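Local coordinates for NTF2 domain-containing protein (Chaetomium thermophilum, PDB 4X2H) that is of unknown function but carries an NTF2 domain and probably works paired with a second protein, as nuclear-transport relatives of the NTF2 family do, at residues Q18-K23 with P84-V89; Y29-A34 with P42-T47; A34-A39 with A99-A104; A124-G129 with H148-F153; L155-D160 with R171-A176. One frame throughout, in Å; residues are numbered along the deposited sequence.

Contact 1 (Q18-K23 with P84-V89); sequences QINENK and PVRYDV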
# COMPACT_ATOMS: atom_id res chain seq x y z
N GLN B 18 9.16 -14.59 8.63
CA GLN B 18 8.83 -14.81 10.04
C GLN B 18 7.50 -15.55 10.16
O GLN B 18 7.39 -16.54 10.88
CB GLN B 18 8.76 -13.49 10.82
CG GLN B 18 10.03 -12.63 10.80
CD GLN B 18 11.31 -13.44 10.86
OE1 GLN B 18 12.04 -13.56 9.87
NE2 GLN B 18 11.59 -14.01 12.02
N ILE B 19 6.49 -15.05 9.45
CA ILE B 19 5.17 -15.64 9.52
C ILE B 19 5.22 -17.09 9.06
O ILE B 19 4.72 -17.98 9.75
CB ILE B 19 4.16 -14.83 8.68
CG1 ILE B 19 4.04 -13.42 9.26
CG2 ILE B 19 2.79 -15.53 8.66
CD1 ILE B 19 3.12 -12.49 8.49
N ASN B 20 5.85 -17.33 7.92
CA ASN B 20 5.94 -18.68 7.37
C ASN B 20 6.79 -19.64 8.21
O ASN B 20 6.66 -20.85 8.09
CB ASN B 20 6.48 -18.64 5.95
CG ASN B 20 5.46 -18.14 4.95
OD1 ASN B 20 4.26 -18.31 5.13
ND2 ASN B 20 5.94 -17.53 3.87
N GLU B 21 7.66 -19.09 9.06
CA GLU B 21 8.48 -19.92 9.94
C GLU B 21 7.93 -19.92 11.37
O GLU B 21 8.60 -20.38 12.29
CB GLU B 21 9.94 -19.45 9.92
CG GLU B 21 10.60 -19.63 8.56
CD GLU B 21 12.07 -19.26 8.56
OE1 GLU B 21 12.55 -18.70 9.57
OE2 GLU B 21 12.74 -19.51 7.54
N ASN B 22 6.71 -19.43 11.53
CA ASN B 22 6.04 -19.40 12.83
C ASN B 22 6.81 -18.59 13.87
O ASN B 22 6.89 -18.97 15.04
CB ASN B 22 5.82 -20.82 13.35
CG ASN B 22 5.01 -21.66 12.39
OD1 ASN B 22 4.11 -21.16 11.72
ND2 ASN B 22 5.33 -22.95 12.32
N LYS B 23 7.36 -17.46 13.42
CA LYS B 23 8.10 -16.57 14.30
C LYS B 23 7.36 -15.24 14.42
O LYS B 23 6.56 -14.90 13.55
CB LYS B 23 9.51 -16.36 13.76
CG LYS B 23 10.39 -17.60 13.86
CD LYS B 23 11.66 -17.45 13.04
CE LYS B 23 12.53 -18.70 13.16
NZ LYS B 23 13.62 -18.70 12.14
N PRO B 84 -0.04 -25.85 7.79
CA PRO B 84 -1.31 -25.17 8.10
C PRO B 84 -1.54 -23.89 7.30
O PRO B 84 -2.60 -23.76 6.69
CB PRO B 84 -1.18 -24.87 9.59
CG PRO B 84 -0.35 -25.99 10.11
CD PRO B 84 0.67 -26.24 9.03
N VAL B 85 -0.58 -22.97 7.30
CA VAL B 85 -0.74 -21.68 6.62
C VAL B 85 0.56 -21.28 5.93
O VAL B 85 1.63 -21.38 6.52
CB VAL B 85 -1.14 -20.55 7.60
CG1 VAL B 85 -1.35 -19.25 6.85
CG2 VAL B 85 -2.38 -20.93 8.38
N ARG B 86 0.45 -20.82 4.68
CA ARG B 86 1.62 -20.35 3.95
C ARG B 86 1.28 -19.11 3.14
O ARG B 86 0.33 -19.12 2.37
CB ARG B 86 2.17 -21.44 3.02
CG ARG B 86 3.53 -21.08 2.41
CD ARG B 86 4.01 -22.12 1.42
NE ARG B 86 3.54 -21.89 0.05
CZ ARG B 86 2.79 -22.73 -0.67
NH1 ARG B 86 2.39 -23.89 -0.16
NH2 ARG B 86 2.44 -22.41 -1.90
N TYR B 87 2.06 -18.05 3.34
CA TYR B 87 1.94 -16.83 2.55
C TYR B 87 2.94 -16.82 1.40
O TYR B 87 4.14 -17.00 1.62
CB TYR B 87 2.14 -15.59 3.43
CG TYR B 87 1.00 -15.34 4.38
CD1 TYR B 87 0.91 -16.03 5.59
CD2 TYR B 87 0.01 -14.41 4.08
CE1 TYR B 87 -0.14 -15.80 6.46
CE2 TYR B 87 -1.03 -14.18 4.95
CZ TYR B 87 -1.10 -14.88 6.13
OH TYR B 87 -2.15 -14.65 7.00
N ASP B 88 2.44 -16.60 0.19
CA ASP B 88 3.27 -16.47 -1.00
C ASP B 88 3.13 -15.07 -1.55
O ASP B 88 2.03 -14.68 -1.94
CB ASP B 88 2.86 -17.48 -2.08
CG ASP B 88 3.32 -18.90 -1.78
OD1 ASP B 88 3.87 -19.14 -0.68
OD2 ASP B 88 3.11 -19.77 -2.65
N VAL B 89 4.22 -14.31 -1.57
CA VAL B 89 4.19 -12.96 -2.10
C VAL B 89 4.32 -12.98 -3.62
O VAL B 89 5.23 -13.61 -4.17
CB VAL B 89 5.32 -12.09 -1.51
CG1 VAL B 89 5.32 -10.70 -2.12
CG2 VAL B 89 5.17 -12.01 -0.00
O HOH W 1 2.51 -19.02 7.39

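Contact 2 (Y29-A34 with P42-T47); sequences YVNNNA and PPADIT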
# COMPACT_ATOMS: atom_id res chain seq x y z
N TYR B 29 7.59 -3.57 14.38
CA TYR B 29 6.69 -2.43 14.58
C TYR B 29 7.32 -1.35 15.46
O TYR B 29 8.26 -1.63 16.21
CB TYR B 29 5.38 -2.90 15.21
CG TYR B 29 4.55 -3.77 14.29
CD1 TYR B 29 4.89 -5.10 14.08
CD2 TYR B 29 3.44 -3.26 13.63
CE1 TYR B 29 4.15 -5.90 13.25
CE2 TYR B 29 2.69 -4.06 12.79
CZ TYR B 29 3.05 -5.37 12.60
OH TYR B 29 2.31 -6.18 11.78
N VAL B 30 6.79 -0.13 15.38
CA VAL B 30 7.36 0.98 16.13
C VAL B 30 7.18 0.84 17.64
O VAL B 30 7.96 1.41 18.41
CB VAL B 30 6.75 2.34 15.70
CG1 VAL B 30 7.15 2.69 14.27
CG2 VAL B 30 5.23 2.34 15.90
N ASN B 31 6.18 0.08 18.06
CA ASN B 31 5.81 0.01 19.48
C ASN B 31 6.98 -0.35 20.40
O ASN B 31 7.13 0.25 21.47
CB ASN B 31 4.69 -1.01 19.70
CG ASN B 31 3.44 -0.67 18.94
OD1 ASN B 31 3.49 -0.32 17.76
ND2 ASN B 31 2.29 -0.76 19.62
N ASN B 32 7.79 -1.31 19.99
CA ASN B 32 8.87 -1.81 20.83
C ASN B 32 10.23 -1.22 20.43
O ASN B 32 11.26 -1.88 20.56
CB ASN B 32 8.92 -3.34 20.78
CG ASN B 32 7.62 -3.97 21.26
OD1 ASN B 32 6.95 -3.43 22.14
ND2 ASN B 32 7.27 -5.11 20.69
N ASN B 33 10.21 0.01 19.94
CA ASN B 33 11.43 0.72 19.58
C ASN B 33 11.78 1.75 20.65
O ASN B 33 10.92 2.51 21.11
CB ASN B 33 11.27 1.40 18.22
CG ASN B 33 12.51 2.15 17.79
OD1 ASN B 33 12.60 3.37 17.93
ND2 ASN B 33 13.50 1.42 17.28
N ALA B 34 13.05 1.76 21.04
CA ALA B 34 13.53 2.61 22.13
C ALA B 34 13.34 4.09 21.85
O ALA B 34 12.81 4.83 22.68
CB ALA B 34 15.00 2.32 22.41
N PRO B 42 2.86 7.30 18.68
CA PRO B 42 1.65 6.53 19.00
C PRO B 42 1.84 5.06 18.68
O PRO B 42 2.74 4.72 17.91
CB PRO B 42 0.58 7.17 18.10
CG PRO B 42 1.33 7.86 17.02
CD PRO B 42 2.62 8.30 17.63
N PRO B 43 1.03 4.18 19.28
CA PRO B 43 1.10 2.76 18.94
C PRO B 43 0.91 2.56 17.45
O PRO B 43 0.24 3.37 16.81
CB PRO B 43 -0.05 2.14 19.74
CG PRO B 43 -0.36 3.13 20.81
CD PRO B 43 -0.05 4.47 20.24
N ALA B 44 1.50 1.51 16.88
CA ALA B 44 1.30 1.22 15.47
C ALA B 44 -0.20 1.07 15.25
O ALA B 44 -0.89 0.51 16.09
CB ALA B 44 2.05 -0.03 15.05
N ASP B 45 -0.69 1.62 14.14
CA ASP B 45 -2.10 1.51 13.80
C ASP B 45 -2.30 0.26 12.95
O ASP B 45 -1.88 0.22 11.80
CB ASP B 45 -2.59 2.75 13.06
CG ASP B 45 -4.10 2.77 12.90
OD1 ASP B 45 -4.63 1.93 12.14
OD2 ASP B 45 -4.75 3.62 13.54
N ILE B 46 -2.94 -0.75 13.53
CA ILE B 46 -3.07 -2.06 12.90
C ILE B 46 -4.54 -2.43 12.69
O ILE B 46 -5.33 -2.43 13.63
CB ILE B 46 -2.41 -3.16 13.76
CG1 ILE B 46 -0.94 -2.81 14.04
CG2 ILE B 46 -2.49 -4.51 13.06
CD1 ILE B 46 -0.28 -3.71 15.07
N THR B 47 -4.88 -2.74 11.44
CA THR B 47 -6.22 -3.20 11.09
C THR B 47 -6.09 -4.54 10.38
O THR B 47 -5.40 -4.63 9.37
CB THR B 47 -6.96 -2.20 10.19
OG1 THR B 47 -6.82 -0.87 10.72
CG2 THR B 47 -8.45 -2.55 10.10
O HOH W 2 -0.24 -1.06 18.17

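Contact 3 (A34-A39 with A99-A104); sequences ATYTKA and ADYRFA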
# COMPACT_ATOMS: atom_id res chain seq x y z
N ALA B 34 13.05 1.76 21.04
CA ALA B 34 13.53 2.61 22.13
C ALA B 34 13.34 4.09 21.85
O ALA B 34 12.81 4.83 22.68
CB ALA B 34 15.00 2.32 22.41
N THR B 35 13.78 4.53 20.68
CA THR B 35 13.74 5.94 20.33
C THR B 35 12.31 6.44 20.11
O THR B 35 11.94 7.51 20.59
CB THR B 35 14.59 6.22 19.08
OG1 THR B 35 15.98 6.15 19.43
CG2 THR B 35 14.29 7.59 18.48
N TYR B 36 11.50 5.68 19.38
CA TYR B 36 10.13 6.10 19.14
C TYR B 36 9.32 6.08 20.43
O TYR B 36 8.42 6.90 20.61
CB TYR B 36 9.48 5.22 18.07
CG TYR B 36 9.88 5.59 16.66
CD1 TYR B 36 9.80 6.91 16.23
CD2 TYR B 36 10.34 4.64 15.78
CE1 TYR B 36 10.17 7.26 14.94
CE2 TYR B 36 10.71 4.98 14.49
CZ TYR B 36 10.63 6.29 14.08
OH TYR B 36 11.00 6.62 12.79
N THR B 37 9.65 5.17 21.33
CA THR B 37 8.95 5.09 22.61
C THR B 37 9.28 6.31 23.47
O THR B 37 8.39 6.90 24.08
CB THR B 37 9.30 3.80 23.37
OG1 THR B 37 8.80 2.67 22.64
CG2 THR B 37 8.69 3.80 24.76
N LYS B 38 10.55 6.69 23.51
CA LYS B 38 10.97 7.87 24.26
C LYS B 38 10.33 9.12 23.67
O LYS B 38 9.96 10.05 24.39
CB LYS B 38 12.49 8.00 24.26
CG LYS B 38 13.04 9.14 25.12
CD LYS B 38 13.02 8.78 26.60
CE LYS B 38 13.46 9.95 27.47
NZ LYS B 38 12.68 10.01 28.75
N ALA B 39 10.20 9.14 22.34
CA ALA B 39 9.64 10.28 21.64
C ALA B 39 8.12 10.34 21.74
O ALA B 39 7.51 11.34 21.37
CB ALA B 39 10.07 10.25 20.18
N ALA B 99 10.10 12.13 2.18
CA ALA B 99 11.54 11.97 2.02
C ALA B 99 12.31 12.78 3.05
O ALA B 99 13.54 12.69 3.12
CB ALA B 99 11.96 12.37 0.61
N ASP B 100 11.59 13.58 3.84
CA ASP B 100 12.20 14.43 4.86
C ASP B 100 11.63 14.07 6.23
O ASP B 100 11.28 14.94 7.02
CB ASP B 100 11.94 15.91 4.55
CG ASP B 100 12.76 16.86 5.42
OD1 ASP B 100 13.82 16.45 5.94
OD2 ASP B 100 12.33 18.02 5.59
N TYR B 101 11.53 12.78 6.49
CA TYR B 101 10.95 12.31 7.74
C TYR B 101 11.86 12.70 8.90
O TYR B 101 13.06 12.43 8.87
CB TYR B 101 10.73 10.80 7.69
CG TYR B 101 10.02 10.25 8.90
CD1 TYR B 101 8.64 10.20 8.95
CD2 TYR B 101 10.74 9.80 10.00
CE1 TYR B 101 7.98 9.70 10.06
CE2 TYR B 101 10.10 9.30 11.11
CZ TYR B 101 8.72 9.26 11.13
OH TYR B 101 8.08 8.76 12.25
N ARG B 102 11.29 13.35 9.92
CA ARG B 102 12.08 13.92 11.01
C ARG B 102 11.64 13.50 12.41
O ARG B 102 12.32 13.83 13.38
CB ARG B 102 12.03 15.45 10.97
CG ARG B 102 12.37 16.07 9.64
CD ARG B 102 12.70 17.54 9.79
NE ARG B 102 13.58 18.01 8.72
CZ ARG B 102 14.47 18.98 8.85
NH1 ARG B 102 14.62 19.61 10.01
NH2 ARG B 102 15.22 19.33 7.82
N PHE B 103 10.51 12.82 12.54
CA PHE B 103 10.01 12.57 13.88
C PHE B 103 10.95 11.64 14.65
O PHE B 103 11.31 10.57 14.18
CB PHE B 103 8.60 11.97 13.88
CG PHE B 103 8.07 11.75 15.26
CD1 PHE B 103 7.63 12.82 16.02
CD2 PHE B 103 8.07 10.49 15.83
CE1 PHE B 103 7.16 12.64 17.30
CE2 PHE B 103 7.61 10.30 17.13
CZ PHE B 103 7.15 11.38 17.86
N ALA B 104 11.34 12.11 15.84
CA ALA B 104 12.21 11.37 16.75
C ALA B 104 13.64 11.24 16.21
O ALA B 104 14.45 10.53 16.78
CB ALA B 104 11.63 9.99 17.06

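Contact 4 (A124-G129 with H148-F153); sequences ALTVSG and HFNDVF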
# COMPACT_ATOMS: atom_id res chain seq x y z
N ALA B 124 5.18 4.18 1.86
CA ALA B 124 3.92 3.46 1.70
C ALA B 124 4.18 2.21 0.89
O ALA B 124 4.52 2.29 -0.29
CB ALA B 124 2.88 4.34 1.02
N LEU B 125 4.03 1.05 1.53
CA LEU B 125 4.32 -0.24 0.91
C LEU B 125 3.03 -1.02 0.72
O LEU B 125 2.24 -1.14 1.65
CB LEU B 125 5.30 -1.03 1.77
CG LEU B 125 5.54 -2.50 1.41
CD1 LEU B 125 6.27 -2.61 0.08
CD2 LEU B 125 6.32 -3.20 2.52
N THR B 126 2.82 -1.55 -0.48
CA THR B 126 1.70 -2.46 -0.73
C THR B 126 2.24 -3.81 -1.17
O THR B 126 3.20 -3.89 -1.95
CB THR B 126 0.72 -1.90 -1.78
OG1 THR B 126 -0.36 -2.82 -1.97
CG2 THR B 126 1.41 -1.65 -3.11
N VAL B 127 1.64 -4.88 -0.65
CA VAL B 127 2.08 -6.24 -0.93
C VAL B 127 0.86 -7.08 -1.23
O VAL B 127 -0.14 -6.98 -0.53
CB VAL B 127 2.84 -6.87 0.26
CG1 VAL B 127 3.36 -8.25 -0.12
CG2 VAL B 127 3.97 -5.96 0.72
N SER B 128 0.96 -7.92 -2.25
CA SER B 128 -0.15 -8.80 -2.60
C SER B 128 0.36 -10.19 -2.90
O SER B 128 1.51 -10.38 -3.32
CB SER B 128 -0.93 -8.24 -3.79
OG SER B 128 -1.56 -7.02 -3.44
N GLY B 129 -0.49 -11.18 -2.68
CA GLY B 129 -0.12 -12.56 -2.91
C GLY B 129 -1.25 -13.48 -2.50
O GLY B 129 -2.40 -13.07 -2.44
N HIS B 148 -6.67 -14.66 -1.52
CA HIS B 148 -5.83 -13.57 -1.98
C HIS B 148 -5.60 -12.65 -0.79
O HIS B 148 -6.54 -12.40 -0.04
CB HIS B 148 -6.49 -12.82 -3.14
CG HIS B 148 -5.67 -11.70 -3.69
ND1 HIS B 148 -4.51 -11.90 -4.40
CD2 HIS B 148 -5.85 -10.35 -3.62
CE1 HIS B 148 -4.00 -10.73 -4.74
NE2 HIS B 148 -4.80 -9.77 -4.28
N PHE B 149 -4.38 -12.17 -0.59
CA PHE B 149 -4.17 -11.16 0.45
C PHE B 149 -3.55 -9.91 -0.13
O PHE B 149 -2.85 -9.95 -1.15
CB PHE B 149 -3.30 -11.68 1.61
CG PHE B 149 -1.82 -11.68 1.34
CD1 PHE B 149 -1.20 -12.79 0.81
CD2 PHE B 149 -1.04 -10.58 1.67
CE1 PHE B 149 0.16 -12.81 0.57
CE2 PHE B 149 0.33 -10.59 1.44
CZ PHE B 149 0.93 -11.71 0.89
N ASN B 150 -3.86 -8.81 0.53
CA ASN B 150 -3.31 -7.51 0.22
C ASN B 150 -2.94 -6.84 1.53
O ASN B 150 -3.79 -6.63 2.39
CB ASN B 150 -4.32 -6.68 -0.58
CG ASN B 150 -3.86 -5.25 -0.80
OD1 ASN B 150 -4.60 -4.31 -0.56
ND2 ASN B 150 -2.62 -5.10 -1.27
N ASP B 151 -1.64 -6.57 1.69
CA ASP B 151 -1.10 -5.89 2.86
C ASP B 151 -0.65 -4.49 2.46
O ASP B 151 -0.07 -4.32 1.39
CB ASP B 151 0.12 -6.65 3.43
CG ASP B 151 -0.21 -7.48 4.65
OD1 ASP B 151 -1.13 -7.13 5.42
OD2 ASP B 151 0.49 -8.50 4.86
N VAL B 152 -0.93 -3.49 3.29
CA VAL B 152 -0.31 -2.19 3.12
C VAL B 152 0.35 -1.77 4.43
O VAL B 152 -0.17 -2.03 5.51
CB VAL B 152 -1.30 -1.10 2.64
CG1 VAL B 152 -1.79 -1.42 1.22
CG2 VAL B 152 -2.45 -0.93 3.62
N PHE B 153 1.52 -1.16 4.30
CA PHE B 153 2.31 -0.72 5.45
C PHE B 153 2.75 0.71 5.26
O PHE B 153 3.06 1.12 4.14
CB PHE B 153 3.57 -1.56 5.64
CG PHE B 153 3.32 -3.03 5.79
CD1 PHE B 153 3.32 -3.86 4.69
CD2 PHE B 153 3.16 -3.59 7.05
CE1 PHE B 153 3.13 -5.21 4.83
CE2 PHE B 153 2.96 -4.95 7.19
CZ PHE B 153 2.95 -5.76 6.08
O HOH W 3 -3.27 -1.92 -1.96
O HOH W 4 -4.15 -7.14 -4.37

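Contact 5 (L155-D160 with R171-A176); sequences LVPNWD and RKYLIA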
# COMPACT_ATOMS: atom_id res chain seq x y z
N LEU B 155 6.01 2.53 6.54
CA LEU B 155 7.29 2.27 7.18
C LEU B 155 8.01 3.56 7.51
O LEU B 155 7.98 4.50 6.72
CB LEU B 155 8.17 1.41 6.29
CG LEU B 155 7.62 0.04 5.90
CD1 LEU B 155 8.53 -0.58 4.87
CD2 LEU B 155 7.47 -0.87 7.12
N VAL B 156 8.65 3.60 8.68
CA VAL B 156 9.44 4.76 9.10
C VAL B 156 10.85 4.32 9.51
O VAL B 156 11.08 3.14 9.80
CB VAL B 156 8.77 5.52 10.27
CG1 VAL B 156 7.45 6.14 9.83
CG2 VAL B 156 8.54 4.60 11.46
N PRO B 157 11.82 5.25 9.49
CA PRO B 157 13.20 4.90 9.83
C PRO B 157 13.37 4.37 11.25
O PRO B 157 12.75 4.90 12.18
CB PRO B 157 13.95 6.23 9.67
CG PRO B 157 13.11 7.05 8.78
CD PRO B 157 11.70 6.65 9.06
N ASN B 158 14.19 3.34 11.42
CA ASN B 158 14.61 2.91 12.74
C ASN B 158 15.88 3.65 13.12
O ASN B 158 16.98 3.27 12.69
CB ASN B 158 14.84 1.39 12.79
CG ASN B 158 15.15 0.89 14.20
OD1 ASN B 158 15.43 1.68 15.11
ND2 ASN B 158 15.12 -0.42 14.37
N TRP B 159 15.74 4.70 13.92
CA TRP B 159 16.88 5.55 14.27
C TRP B 159 17.92 4.82 15.10
O TRP B 159 19.07 5.24 15.16
CB TRP B 159 16.40 6.79 15.03
CG TRP B 159 15.38 7.61 14.32
CD1 TRP B 159 14.14 7.94 14.77
CD2 TRP B 159 15.51 8.21 13.02
NE1 TRP B 159 13.48 8.71 13.84
CE2 TRP B 159 14.30 8.89 12.75
CE3 TRP B 159 16.52 8.24 12.06
CZ2 TRP B 159 14.08 9.58 11.56
CZ3 TRP B 159 16.30 8.94 10.88
CH2 TRP B 159 15.09 9.59 10.64
N ASP B 160 17.52 3.72 15.73
CA ASP B 160 18.42 2.98 16.61
C ASP B 160 19.29 1.99 15.85
O ASP B 160 20.26 1.47 16.40
CB ASP B 160 17.61 2.23 17.68
CG ASP B 160 16.85 3.17 18.60
OD1 ASP B 160 17.42 4.21 18.99
OD2 ASP B 160 15.68 2.88 18.92
N ARG B 171 15.95 -4.26 12.27
CA ARG B 171 15.09 -3.72 11.24
C ARG B 171 15.44 -2.27 10.93
O ARG B 171 15.40 -1.43 11.82
CB ARG B 171 13.63 -3.84 11.69
CG ARG B 171 13.07 -5.27 11.64
CD ARG B 171 13.14 -5.81 10.23
NE ARG B 171 12.88 -4.75 9.27
CZ ARG B 171 13.30 -4.75 8.00
NH1 ARG B 171 13.00 -3.71 7.23
NH2 ARG B 171 14.00 -5.77 7.52
N LYS B 172 15.81 -1.99 9.68
CA LYS B 172 16.20 -0.63 9.29
C LYS B 172 15.01 0.32 9.23
O LYS B 172 15.16 1.53 9.48
CB LYS B 172 16.90 -0.65 7.93
CG LYS B 172 18.35 -1.11 7.97
CD LYS B 172 18.95 -1.07 6.57
CE LYS B 172 20.44 -0.84 6.59
NZ LYS B 172 21.20 -2.02 7.09
N TYR B 173 13.85 -0.23 8.89
CA TYR B 173 12.60 0.53 8.85
C TYR B 173 11.50 -0.24 9.57
O TYR B 173 11.41 -1.47 9.45
CB TYR B 173 12.20 0.84 7.41
CG TYR B 173 13.24 1.71 6.74
CD1 TYR B 173 14.36 1.16 6.13
CD2 TYR B 173 13.12 3.10 6.76
CE1 TYR B 173 15.32 1.96 5.55
CE2 TYR B 173 14.07 3.91 6.18
CZ TYR B 173 15.18 3.33 5.58
OH TYR B 173 16.13 4.14 5.00
N LEU B 174 10.68 0.48 10.33
CA LEU B 174 9.68 -0.12 11.20
C LEU B 174 8.26 0.19 10.75
O LEU B 174 8.03 1.18 10.06
CB LEU B 174 9.88 0.37 12.63
CG LEU B 174 11.24 0.05 13.24
CD1 LEU B 174 11.46 0.85 14.51
CD2 LEU B 174 11.38 -1.44 13.50
N ILE B 175 7.31 -0.65 11.14
CA ILE B 175 5.92 -0.46 10.76
C ILE B 175 5.21 0.51 11.70
O ILE B 175 5.08 0.25 12.90
CB ILE B 175 5.15 -1.79 10.78
CG1 ILE B 175 5.85 -2.83 9.91
CG2 ILE B 175 3.72 -1.57 10.30
CD1 ILE B 175 5.41 -4.24 10.22
N ALA B 176 4.74 1.61 11.13
CA ALA B 176 3.96 2.60 11.86
C ALA B 176 2.46 2.37 11.67
O ALA B 176 1.66 2.64 12.56
CB ALA B 176 4.33 3.99 11.42

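Contact 1 (Q18-K23 with P84-V89)
Asn20, at the end of helix 3-20, meets the backbone of Tyr87 with both arms of its amide, much as a neighbouring strand would. Its OD1 accepts the N-H of Tyr87, with OD1 to Tyr87 N at 2.8 Å. The ND2 group returns the favour to the carbonyl of the same residue, ND2 to Tyr87 O being 2.9 Å. Both bonds are nearly straight, 168° and 165° at the hydrogen, and each falls on a lone pair in the plane of its carbonyl, so the amide has little freedom to twist. A water 2.9 Å from Asn20 OD1 also lies 2.7 Å from Val85 O and is placed to donate to either. With an alanine here both amide bonds would be gone, and the helix end would probably sit less firmly on the strand edge. Ile19 supplies the apolar part: its CG2, anti to the backbone N, approaches the tyrosine ring obliquely, 3.6 Å from Tyr87 CD1. Just beyond, Asn22 with its positive phi closes the helix in a Schellman motif. The far end of the ring is held by Tyr180 and Gln66, both bonded to Tyr87 OH. Strand 83-96 is outermost in this chain's sheet; Arg86 and Asp88 pair with strand 122-135, Tyr87 turns its backbone to helix 3-20, and Leu63 of helix 56-66 packs on both Ile19 and Tyr87.

Contact 2 (Y29-A34 with P42-T47)
The ring of Tyr29 is met at its edge, near its own plane, by the methyl of Ala44, with Tyr29 CD2 to Ala44 CB at 3.8 Å. Ile46 comes in obliquely, its chain crossing the tyrosine at about a right angle and its CD1 resting 3.8 Å from Tyr29 CE2; the hydroxyl beyond is bonded to His178. The second flat group is the amide of Asn31. Its oxygen accepts the N-H of Ala44 (Asn31 OD1 to Ala44 N 2.8 Å) with the donor 28° above the carbonyl plane, and Ala44 CB is pressed to 3.1 Å from Asn31 OD1. On the other arm, the Asn31 side chain crosses the Pro43 ring at about a right angle, its ND2 against Pro43 CB. Asn31 ND2 donates a hydrogen bond to a water 2.9 Å away, which in turn donates to Ala44 O. One side chain thus grips both polar atoms of Ala44, one directly and one through water. Val30 adds a light contact, CG2 to Ala44 CB 4.1 Å. Together these close the excursion through helix 34-39, whose N-cap is Asn33, and back to strand 45-48. Both ends then bond to strand 173-182, Val30 to Ile175 and Asp45 to Ala176, placing the contact at the margin of the curved sheet of an NTF2-like fold, where strand 45-48 joins 173-182.

Contact 3 (A34-A39 with A99-A104)
Helix 34-39, a short helix of the NTF2 domain, leans here on the loop that leads from strand 83-96 to helix 107-112. Tyr36 is the centre of it. Its ring reaches out from the helix and meets Tyr101 tip to tip, with Tyr36 OH 3.3 Å from Tyr101 CE2. That hydroxyl is hydrogen-bonded to Pro157 O, and the two tyrosines meet by van der Waals contact. Phe103 O lies at the edge of the Tyr36 ring, near its plane and 3.6 Å from Tyr36 CE1, while the ring of Phe103 turns its own edge to the same carbon, Phe103 CD2 to Tyr36 CE1 4.0 Å. Ala104, with a positive phi of 68°, directs its methyl at the helix. There Ala104 CB lies 3.7 Å from Tyr36 CD1 and only 3.5 Å from Ala39 CB, a tight fit between two methyls. Thr35 closes the side, its CG2 3.4 Å from Ala104 O, and Phe103 CZ reaches Ala39 O at 3.5 Å. Trp159 lies against Tyr36 and bonds through its indole nitrogen to Phe103 O. Strand 145-157 backs both tyrosines with Val156, and a residue of the partner protein chain stacks on the ring of Phe103.

Contact 4 (A124-G129 with H148-F153)
Backbone bonds come first. The strands run antiparallel at 167°, and three hydrogen-bonded pairs, Leu125 with Phe153, Val127 with Asp151 and Gly129 with Phe149, give six N-H to O bonds; the shortest include Phe153 N to Leu125 O at 2.7 Å. Polar side chains gather on the face of Thr126, Ser128 and Asn150. Asn150 ND2 drops onto Val127 O at 3.2 Å from well above the carbonyl plane, making that oxygen an acceptor for two donors, and adds a weak bond to Ser128 OG. One water joins Asn150 OD1 to Thr126 OG1; another, 2.7 Å from His148 NE2, lies 2.8 Å from Ser128 OG. Apolar packing dominates the other face. Phe149 takes the crowded chi1 of 80°, which folds its ring over the neighbouring strand so that Gly129 N lies 3.7 Å above the ring plane. Val127 CG1 stands alongside, 4.1 Å from Phe149 CE2, and Leu125 CD2 runs beside Phe153, 3.8 Å from its CD1. A serine in place of Phe149 would strip the ring from Gly129 and probably loosen the packing with Tyr87 and Tyr16. Asp151 is bonded to Tyr16 and His178, which likely stabilise its buried charge. The chemistry is therefore two-sided: a largely apolar face under helix 3-20 with one acid, Asp151, set in it, and a more polar face, with two bridging waters, whose Asn150 bonds to side chains of the partner protein chain.

Contact 5 (L155-D160 with R171-A176)
Leu155 and Ile175 stand side by side and point the same way, a non-hydrogen-bonded pair with Leu155 CD2 3.8 Å from Ile175 CG1. Farther along, Pro157 and Tyr173 diverge: the proline crosses the ring obliquely, and Tyr173 CD2 lies 3.6 Å from Pro157 CA. Between them Val156 and Leu174 form the hydrogen-bonded pair, Val156 N to Leu174 O 2.9 Å and Leu174 N to Val156 O 2.7 Å, the second nearly along the carbonyl axis. Asn158 carries the largest share of the contact. Its CG is anti to the backbone N (chi1 -174°), which swings the amide across Leu174, with Asn158 CG 3.7 Å from Leu174 CD1, and brings ND2 to Arg171 O at 2.8 Å, with that oxygen in the amide plane. The backbone N of Asn158 bonds to Lys172 O, also 2.8 Å, so this one residue holds two successive carbonyls. Asn158 OD1 accepts the N-H of Asp160, 3.0 Å from Asp160 N, an Asx turn just after the strand. The two short strand segments are antiparallel but strongly twisted, at 139°. Strand 145-157 has 122-135 as its other neighbour, with Leu155 against Met123. Helix 3-20 covers Ile175 through Phe11, Tyr36 of helix 34-39 covers Val156, and strand 45-48 flanks 173-182 on its other side, Asp45 bonding to Ala176.

In the fold
All five contacts belong to one NTF2 domain. Contacts 2, 3 and 5 cluster at one end: the centres of contacts 3 and 5 are about 9 Å apart, those of 2 and 5 about 10 Å. Thr35 OG1 lies 2.5 Å from Asp160 OD1, joining 3 to 5, while Val30 N meets Ile175 O at 3.0 Å, joining 2 to 5. Contact 1 sits at the far end, its centre about 30 Å from that of contact 3. Contact 4 bridges the two, touching contact 1 through Val89 and Val127, and contact 5 through Phe153 and Ile175. Contacts 1 to 4 each reach the partner protein chain.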